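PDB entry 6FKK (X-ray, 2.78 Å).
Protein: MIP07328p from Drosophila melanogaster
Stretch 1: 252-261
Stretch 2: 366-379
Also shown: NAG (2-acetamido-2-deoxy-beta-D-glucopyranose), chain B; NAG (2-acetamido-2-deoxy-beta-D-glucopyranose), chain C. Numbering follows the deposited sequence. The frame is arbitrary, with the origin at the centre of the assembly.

Stretch 1, residues 252-261: KARLNCSVPG
Stretch 2 366-379: EAVPAVHGRPLLTK

Two segments of one chain, more than a hundred residues apart in sequence, run side by side and bury 623 Å² between them. Stretch 1 is already in an extended strand at Lys252; stretch 2 comes alongside in the same direction, bonds to it briefly, turns, and returns to the later part of stretch 1. The parallel register sets Leu255 opposite Val368, CA to CA 4.9 Å. Two backbone hydrogen bonds fix it: Val368 N to Arg254 O at 2.8 Å, nearly straight at 171°, and Asn256 N to Val368 O at 3.0 Å, more bent at 138°. Val368 thus gives and receives with the residues flanking its partner, the signature of a parallel bridge.

Leu255 and Val368 place their side chains on the same face of the sheet. Leu255 is m,t (chi1 -66°, chi2 176°), which brings its CD2 to 3.8 Å from Val368 CB. Val368 is t at 180°, and its CG2 lies 4.2 Å from Ala253 CB, so one valine packs against two residues spaced i, i+2.

Asn256 points to the other face and carries the glycan: its ND2 is bonded to NAG (chain B) C1 at 1.4 Å. Its chi1 is t (-174°) with chi2 at -26°, and its OD1 accepts a hydrogen bond from Ser258 OG at 2.8 Å, with Ser258 in p (66°). The small Ala367 packs beside this asparagine, CB to CB 4.1 Å, and its CB lies 3.7 Å from O7 of NAG (chain B). Arg254 points its CA-to-CB bond sideways; extended with chi1 to chi3 all t, its chain then carries the guanidinium off from stretch 2 and brings NH1 to 3.7 Å from C8 of the same sugar.

Past Pro369, Ala370 points toward stretch 1, its CB 3.6 Å from Asn256 O. The chain then turns through His372 and Gly373, both with positive phi (70°), closed by Gly373 N to Ala370 O at 2.9 Å. Arg374 resumes an extended backbone (-159/162).

Here prolines pack against aliphatic carbon, backbone oxygens and a guanidinium. Ser258 O lies 3.3 Å from Pro375 CD. Val259, t at 177°, sets CG2 3.8 Å from Pro375 CD, while Pro375 CG lies 4.3 Å from Cys257 SG. Arg374 folds its chain p,t,p (56°, 166°, 54°; chi4 -102°), laying one face of its guanidinium over Pro260, with NH2 3.6 Å from Pro260 CG. Beyond it, Gly261 N makes a weak hydrogen bond to O7 of NAG (chain C) at 3.1 Å.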

# COMPACT_ATOMS: atom_id res chain seq x y z
N LYS A 252 -1.04 -17.95 -3.38
CA LYS A 252 -0.11 -16.85 -3.17
C LYS A 252 1.13 -17.05 -4.02
O LYS A 252 1.49 -18.17 -4.38
CB LYS A 252 0.29 -16.71 -1.69
CG LYS A 252 0.97 -17.92 -1.09
CD LYS A 252 1.32 -17.67 0.37
CE LYS A 252 1.99 -18.87 1.01
NZ LYS A 252 2.31 -18.63 2.44
N ALA A 253 1.78 -15.93 -4.34
CA ALA A 253 3.01 -15.93 -5.12
C ALA A 253 3.97 -14.92 -4.53
O ALA A 253 3.56 -13.94 -3.90
CB ALA A 253 2.73 -15.60 -6.60
N ARG A 254 5.26 -15.17 -4.72
CA ARG A 254 6.28 -14.26 -4.22
C ARG A 254 6.40 -13.05 -5.12
O ARG A 254 6.27 -13.15 -6.35
CB ARG A 254 7.63 -14.97 -4.11
CG ARG A 254 8.74 -14.09 -3.57
CD ARG A 254 10.09 -14.78 -3.62
NE ARG A 254 11.14 -13.91 -3.10
CZ ARG A 254 12.43 -14.23 -3.08
NH1 ARG A 254 12.83 -15.40 -3.57
NH2 ARG A 254 13.32 -13.38 -2.59
N LEU A 255 6.63 -11.89 -4.52
CA LEU A 255 6.94 -10.68 -5.26
C LEU A 255 8.45 -10.54 -5.41
O LEU A 255 9.20 -10.80 -4.47
CB LEU A 255 6.36 -9.45 -4.56
CG LEU A 255 4.83 -9.38 -4.49
CD1 LEU A 255 4.40 -8.17 -3.69
CD2 LEU A 255 4.24 -9.33 -5.89
N ASN A 256 8.88 -10.15 -6.61
CA ASN A 256 10.30 -10.09 -6.95
C ASN A 256 10.67 -8.63 -7.18
O ASN A 256 10.47 -8.09 -8.27
CB ASN A 256 10.60 -10.94 -8.18
CG ASN A 256 12.08 -11.04 -8.50
OD1 ASN A 256 12.87 -10.16 -8.15
ND2 ASN A 256 12.47 -12.12 -9.17
N CYS A 257 11.22 -7.99 -6.15
CA CYS A 257 11.76 -6.64 -6.23
C CYS A 257 13.26 -6.75 -5.99
O CYS A 257 13.71 -6.79 -4.84
CB CYS A 257 11.09 -5.71 -5.23
SG CYS A 257 11.61 -3.99 -5.35
N SER A 258 14.03 -6.81 -7.07
CA SER A 258 15.46 -7.05 -6.97
C SER A 258 16.20 -6.33 -8.08
O SER A 258 15.63 -6.05 -9.14
CB SER A 258 15.78 -8.55 -7.02
OG SER A 258 15.46 -9.09 -8.29
N VAL A 259 17.47 -6.04 -7.83
CA VAL A 259 18.36 -5.47 -8.83
C VAL A 259 19.02 -6.63 -9.58
O VAL A 259 19.73 -7.43 -8.96
CB VAL A 259 19.42 -4.57 -8.19
CG1 VAL A 259 20.39 -4.06 -9.25
CG2 VAL A 259 18.76 -3.41 -7.46
N PRO A 260 18.82 -6.75 -10.89
CA PRO A 260 19.32 -7.92 -11.61
C PRO A 260 20.83 -7.95 -11.69
O PRO A 260 21.52 -6.94 -11.53
CB PRO A 260 18.70 -7.76 -13.01
CG PRO A 260 18.47 -6.29 -13.15
CD PRO A 260 18.11 -5.80 -11.78
N GLY A 261 21.35 -9.15 -11.93
CA GLY A 261 22.78 -9.35 -12.05
C GLY A 261 23.12 -10.81 -11.89
O GLY A 261 22.24 -11.67 -11.76
N GLU A 366 6.49 -19.76 -9.72
CA GLU A 366 7.12 -18.56 -10.26
C GLU A 366 6.77 -17.34 -9.43
O GLU A 366 5.70 -17.24 -8.83
CB GLU A 366 6.69 -18.34 -11.71
CG GLU A 366 7.18 -19.42 -12.66
CD GLU A 366 8.69 -19.56 -12.67
OE1 GLU A 366 9.39 -18.53 -12.56
OE2 GLU A 366 9.18 -20.71 -12.78
N ALA A 367 7.71 -16.39 -9.39
CA ALA A 367 7.52 -15.13 -8.70
C ALA A 367 7.03 -14.07 -9.68
O ALA A 367 7.17 -14.20 -10.90
CB ALA A 367 8.81 -14.67 -8.03
N VAL A 368 6.44 -13.01 -9.12
CA VAL A 368 5.91 -11.91 -9.93
C VAL A 368 7.04 -10.96 -10.28
O VAL A 368 7.71 -10.44 -9.38
CB VAL A 368 4.78 -11.17 -9.19
CG1 VAL A 368 4.26 -10.03 -10.05
CG2 VAL A 368 3.66 -12.13 -8.83
N PRO A 369 7.31 -10.72 -11.56
CA PRO A 369 8.38 -9.79 -11.93
C PRO A 369 7.93 -8.35 -11.85
O PRO A 369 6.78 -8.00 -12.13
CB PRO A 369 8.70 -10.20 -13.37
CG PRO A 369 7.39 -10.68 -13.90
CD PRO A 369 6.68 -11.34 -12.74
N ALA A 370 8.87 -7.49 -11.47
CA ALA A 370 8.59 -6.06 -11.39
C ALA A 370 8.61 -5.44 -12.78
O ALA A 370 9.26 -5.95 -13.71
CB ALA A 370 9.61 -5.36 -10.49
N VAL A 371 7.88 -4.33 -12.93
CA VAL A 371 7.93 -3.58 -14.17
C VAL A 371 9.34 -3.07 -14.40
O VAL A 371 9.99 -2.57 -13.47
CB VAL A 371 6.91 -2.43 -14.13
CG1 VAL A 371 7.15 -1.46 -15.28
CG2 VAL A 371 5.49 -2.99 -14.19
N HIS A 372 9.83 -3.22 -15.63
CA HIS A 372 11.19 -2.92 -16.07
C HIS A 372 12.22 -3.89 -15.50
O HIS A 372 13.41 -3.76 -15.81
CB HIS A 372 11.62 -1.49 -15.73
CG HIS A 372 10.76 -0.43 -16.36
ND1 HIS A 372 10.58 0.81 -15.79
CD2 HIS A 372 10.05 -0.44 -17.51
CE1 HIS A 372 9.78 1.53 -16.56
NE2 HIS A 372 9.45 0.79 -17.61
N GLY A 373 11.81 -4.86 -14.68
CA GLY A 373 12.73 -5.86 -14.17
C GLY A 373 13.73 -5.35 -13.15
O GLY A 373 14.72 -6.03 -12.88
N ARG A 374 13.50 -4.17 -12.59
CA ARG A 374 14.41 -3.58 -11.61
C ARG A 374 13.64 -2.54 -10.81
O ARG A 374 12.57 -2.10 -11.24
CB ARG A 374 15.63 -2.95 -12.30
CG ARG A 374 15.30 -1.90 -13.34
CD ARG A 374 16.54 -1.09 -13.73
NE ARG A 374 17.66 -1.93 -14.15
CZ ARG A 374 18.70 -2.22 -13.38
NH1 ARG A 374 18.78 -1.74 -12.15
NH2 ARG A 374 19.68 -2.99 -13.85
N PRO A 375 14.14 -2.15 -9.64
CA PRO A 375 13.46 -1.12 -8.86
C PRO A 375 13.45 0.22 -9.58
O PRO A 375 14.39 0.58 -10.29
CB PRO A 375 14.28 -1.05 -7.57
CG PRO A 375 14.98 -2.35 -7.49
CD PRO A 375 15.27 -2.74 -8.90
N LEU A 376 12.35 0.95 -9.39
CA LEU A 376 12.26 2.31 -9.92
C LEU A 376 13.10 3.29 -9.13
O LEU A 376 13.44 4.36 -9.64
CB LEU A 376 10.80 2.76 -9.94
CG LEU A 376 9.84 1.86 -10.72
CD1 LEU A 376 8.42 2.39 -10.63
CD2 LEU A 376 10.28 1.75 -12.16
N LEU A 377 13.44 2.95 -7.88
CA LEU A 377 14.29 3.78 -7.04
C LEU A 377 14.90 2.89 -5.98
O LEU A 377 14.20 2.08 -5.37
CB LEU A 377 13.49 4.92 -6.39
CG LEU A 377 14.23 5.80 -5.38
CD1 LEU A 377 15.22 6.70 -6.08
CD2 LEU A 377 13.25 6.62 -4.56
N THR A 378 16.21 3.03 -5.75
CA THR A 378 16.89 2.31 -4.69
C THR A 378 17.54 3.30 -3.73
O THR A 378 18.00 4.37 -4.14
CB THR A 378 17.96 1.36 -5.24
OG1 THR A 378 18.99 2.11 -5.89
CG2 THR A 378 17.35 0.39 -6.23
N LYS A 379 17.54 2.94 -2.45
CA LYS A 379 18.18 3.74 -1.40
C LYS A 379 18.96 2.78 -0.51
O LYS A 379 18.36 2.10 0.34
CB LYS A 379 17.16 4.54 -0.60
CG LYS A 379 16.76 5.86 -1.23
CD LYS A 379 15.82 6.64 -0.32
CE LYS A 379 15.83 8.12 -0.65
NZ LYS A 379 17.18 8.72 -0.43
C1 NAG B . 13.85 -12.29 -9.52
C2 NAG B . 14.21 -13.75 -9.75
C3 NAG B . 15.69 -13.89 -10.12
C4 NAG B . 16.08 -12.93 -11.23
C5 NAG B . 15.58 -11.52 -10.94
C6 NAG B . 15.80 -10.55 -12.08
C7 NAG B . 12.88 -15.40 -8.50
C8 NAG B . 12.72 -16.13 -7.20
N2 NAG B . 13.90 -14.54 -8.57
O3 NAG B . 15.90 -15.24 -10.51
O4 NAG B . 17.50 -12.82 -11.33
O5 NAG B . 14.17 -11.54 -10.67
O6 NAG B . 15.12 -10.97 -13.25
O7 NAG B . 12.11 -15.58 -9.44
C1 NAG C . 18.11 -13.95 -11.99
C2 NAG C . 19.07 -13.44 -13.06
C3 NAG C . 19.82 -14.61 -13.70
C4 NAG C . 20.42 -15.54 -12.65
C5 NAG C . 19.39 -15.90 -11.58
C6 NAG C . 19.98 -16.67 -10.43
C7 NAG C . 18.65 -11.43 -14.40
C8 NAG C . 17.81 -10.81 -15.47
N2 NAG C . 18.35 -12.69 -14.07
O3 NAG C . 20.85 -14.08 -14.53
O4 NAG C . 20.80 -16.76 -13.28
O5 NAG C . 18.83 -14.70 -11.03
O6 NAG C . 19.08 -16.71 -9.33
O7 NAG C . 19.57 -10.82 -13.85